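Local coordinates for 3-oxoacyl-[acyl-carrier-protein] reductase (Sinorhizobium meliloti, PDB 3U9L) that probably reduces 3-oxoacyl groups carried on acyl carrier protein with NADPH, as a member of the short-chain dehydrogenase/reductase family, at residues His138-Trp143 / Gly182-Ile187. Numbering follows the deposited sequence.
Sequences HGLLIW and GIETSI
Trp143 and Thr185 meet obliquely on one face of a parallel strand pair. Thr185 CG2 lies 4.0 Å from Trp143 CD1. A water joins their polar ends: it accepts from Trp143 NE1 and donates to Thr185 OG1, each at 2.8 Å. With chi1 of -66°, Thr185 OG1 sits beside its own backbone N. The same torsion sets CG2 anti to that N, where it meets the indole. Toward the start of the strands, on the same face, Leu141 CD1 packs on Ile183 CG2 at 3.9 Å. Helices 108-136 and 158-179 both touch Leu141 and Trp143, and Thr185 rests on the second.

The other face carries Leu140, Glu184, Ile142 and Ser186. Leu140 CG is turned beside its carbonyl carbon (chi1 171°), and CD1 reaches across to Glu184 CB at 3.8 Å. Glu184 is extended beyond CG, and its OE1 forms a salt bridge with Arg259 and a hydrogen bond with Gly257 N. Ser186 OG is hydrogen-bonded to Pro260 O. Helix 242-252 touches Ile142 and Ser186.

Four backbone hydrogen bonds join the strands. Helix 158-179 links them as a beta-alpha-beta unit of the Rossmann-type fold. The chemistry differs by face: apolar packing with one water-bridged polar pair, against aliphatic packing beside polar ends tied to Gly257, Arg259 and Pro260.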
loop_
_atom_site.group_PDB
_atom_site.type_symbol
_atom_site.label_atom_id
_atom_site.label_comp_id
_atom_site.label_asym_id
_atom_site.label_seq_id
_atom_site.Cartn_x
_atom_site.Cartn_y
_atom_site.Cartn_z
ATOM N N HIS A 138 18.656 9.795 -18.372
ATOM C CA HIS A 138 19.628 9.464 -17.358
ATOM C C HIS A 138 19.092 10.033 -16.038
ATOM O O HIS A 138 18.364 11.024 -16.064
ATOM C CB HIS A 138 20.943 10.169 -17.689
ATOM C CG HIS A 138 22.142 9.558 -17.063
ATOM N ND1 HIS A 138 22.788 10.117 -15.964
ATOM C CD2 HIS A 138 22.857 8.438 -17.378
ATOM C CE1 HIS A 138 23.835 9.373 -15.641
ATOM N NE2 HIS A 138 23.898 8.345 -16.489
ATOM N N GLY A 139 19.458 9.446 -14.902
ATOM C CA GLY A 139 18.995 9.987 -13.614
ATOM C C GLY A 139 18.820 8.842 -12.611
ATOM O O GLY A 139 18.836 7.666 -13.001
ATOM N N LEU A 140 18.630 9.169 -11.341
ATOM C CA LEU A 140 18.469 8.139 -10.308
ATOM C C LEU A 140 17.391 8.580 -9.405
ATOM O O LEU A 140 17.437 9.734 -8.926
ATOM C CB LEU A 140 19.743 7.975 -9.499
ATOM C CG LEU A 140 19.780 7.097 -8.221
ATOM C CD1 LEU A 140 19.587 5.578 -8.528
ATOM C CD2 LEU A 140 21.120 7.323 -7.517
ATOM N N LEU A 141 16.391 7.702 -9.208
ATOM C CA LEU A 141 15.376 7.881 -8.186
ATOM C C LEU A 141 15.769 7.044 -6.999
ATOM O O LEU A 141 16.073 5.827 -7.126
ATOM C CB LEU A 141 13.986 7.397 -8.669
ATOM C CG LEU A 141 13.048 8.429 -9.254
ATOM C CD1 LEU A 141 13.873 9.117 -10.402
ATOM C CD2 LEU A 141 11.831 7.760 -9.800
ATOM N N ILE A 142 15.741 7.671 -5.833
ATOM C CA ILE A 142 15.943 6.934 -4.598
ATOM C C ILE A 142 14.688 7.121 -3.774
ATOM O O ILE A 142 14.235 8.254 -3.540
ATOM C CB ILE A 142 17.211 7.483 -3.818
ATOM C CG1 ILE A 142 18.479 7.373 -4.674
ATOM C CG2 ILE A 142 17.398 6.799 -2.485
ATOM C CD1 ILE A 142 19.745 7.834 -3.963
ATOM N N TRP A 143 14.123 6.024 -3.286
ATOM C CA TRP A 143 12.924 6.129 -2.466
ATOM C C TRP A 143 13.311 5.691 -1.068
ATOM O O TRP A 143 14.041 4.702 -0.903
ATOM C CB TRP A 143 11.863 5.164 -3.024
ATOM C CG TRP A 143 11.440 5.412 -4.468
ATOM C CD1 TRP A 143 12.178 5.140 -5.619
ATOM C CD2 TRP A 143 10.185 5.933 -4.911
ATOM N NE1 TRP A 143 11.425 5.466 -6.761
ATOM C CE2 TRP A 143 10.205 5.937 -6.350
ATOM C CE3 TRP A 143 9.031 6.379 -4.247
ATOM C CZ2 TRP A 143 9.119 6.396 -7.100
ATOM C CZ3 TRP A 143 7.955 6.782 -4.993
ATOM C CH2 TRP A 143 8.008 6.813 -6.396
ATOM N N GLY A 182 16.422 4.980 -19.449
ATOM C CA GLY A 182 17.715 5.150 -18.838
ATOM C C GLY A 182 17.764 5.555 -17.348
ATOM O O GLY A 182 18.857 5.835 -16.817
ATOM N N ILE A 183 16.602 5.619 -16.688
ATOM C CA ILE A 183 16.520 6.068 -15.307
ATOM C C ILE A 183 16.641 4.900 -14.302
ATOM O O ILE A 183 15.950 3.892 -14.406
ATOM C CB ILE A 183 15.283 6.928 -15.065
ATOM C CG1 ILE A 183 15.432 8.233 -15.876
ATOM C CG2 ILE A 183 15.079 7.266 -13.569
ATOM C CD1 ILE A 183 14.047 8.919 -16.045
ATOM N N GLU A 184 17.567 5.058 -13.378
ATOM C CA GLU A 184 17.903 4.034 -12.412
ATOM C C GLU A 184 17.062 4.233 -11.147
ATOM O O GLU A 184 16.615 5.346 -10.869
ATOM C CB GLU A 184 19.380 4.152 -12.061
ATOM C CG GLU A 184 20.012 2.825 -11.631
ATOM C CD GLU A 184 21.562 2.846 -11.682
ATOM O OE1 GLU A 184 22.098 3.864 -12.242
ATOM O OE2 GLU A 184 22.202 1.839 -11.178
ATOM N N THR A 185 16.898 3.171 -10.367
ATOM C CA THR A 185 16.150 3.224 -9.117
ATOM C C THR A 185 16.917 2.514 -8.019
ATOM O O THR A 185 17.480 1.418 -8.233
ATOM C CB THR A 185 14.819 2.489 -9.232
ATOM O OG1 THR A 185 13.968 3.180 -10.157
ATOM C CG2 THR A 185 14.100 2.453 -7.866
ATOM N N SER A 186 16.910 3.104 -6.833
ATOM C CA SER A 186 17.428 2.427 -5.677
ATOM C C SER A 186 16.482 2.731 -4.492
ATOM O O SER A 186 16.027 3.885 -4.318
ATOM C CB SER A 186 18.901 2.855 -5.449
ATOM O OG SER A 186 19.371 2.230 -4.265
ATOM N N ILE A 187 16.132 1.700 -3.708
ATOM C CA ILE A 187 15.176 1.856 -2.657
ATOM C C ILE A 187 15.884 1.581 -1.317
ATOM O O ILE A 187 16.506 0.546 -1.112
ATOM C CB ILE A 187 13.992 0.879 -2.774
ATOM C CG1 ILE A 187 13.259 1.070 -4.134
ATOM C CG2 ILE A 187 13.048 1.104 -1.571
ATOM C CD1 ILE A 187 12.102 0.107 -4.515
HETATM O O HOH W 1 20.917 6.709 -15.353
HETATM O O HOH W 2 11.502 4.117 -9.222
#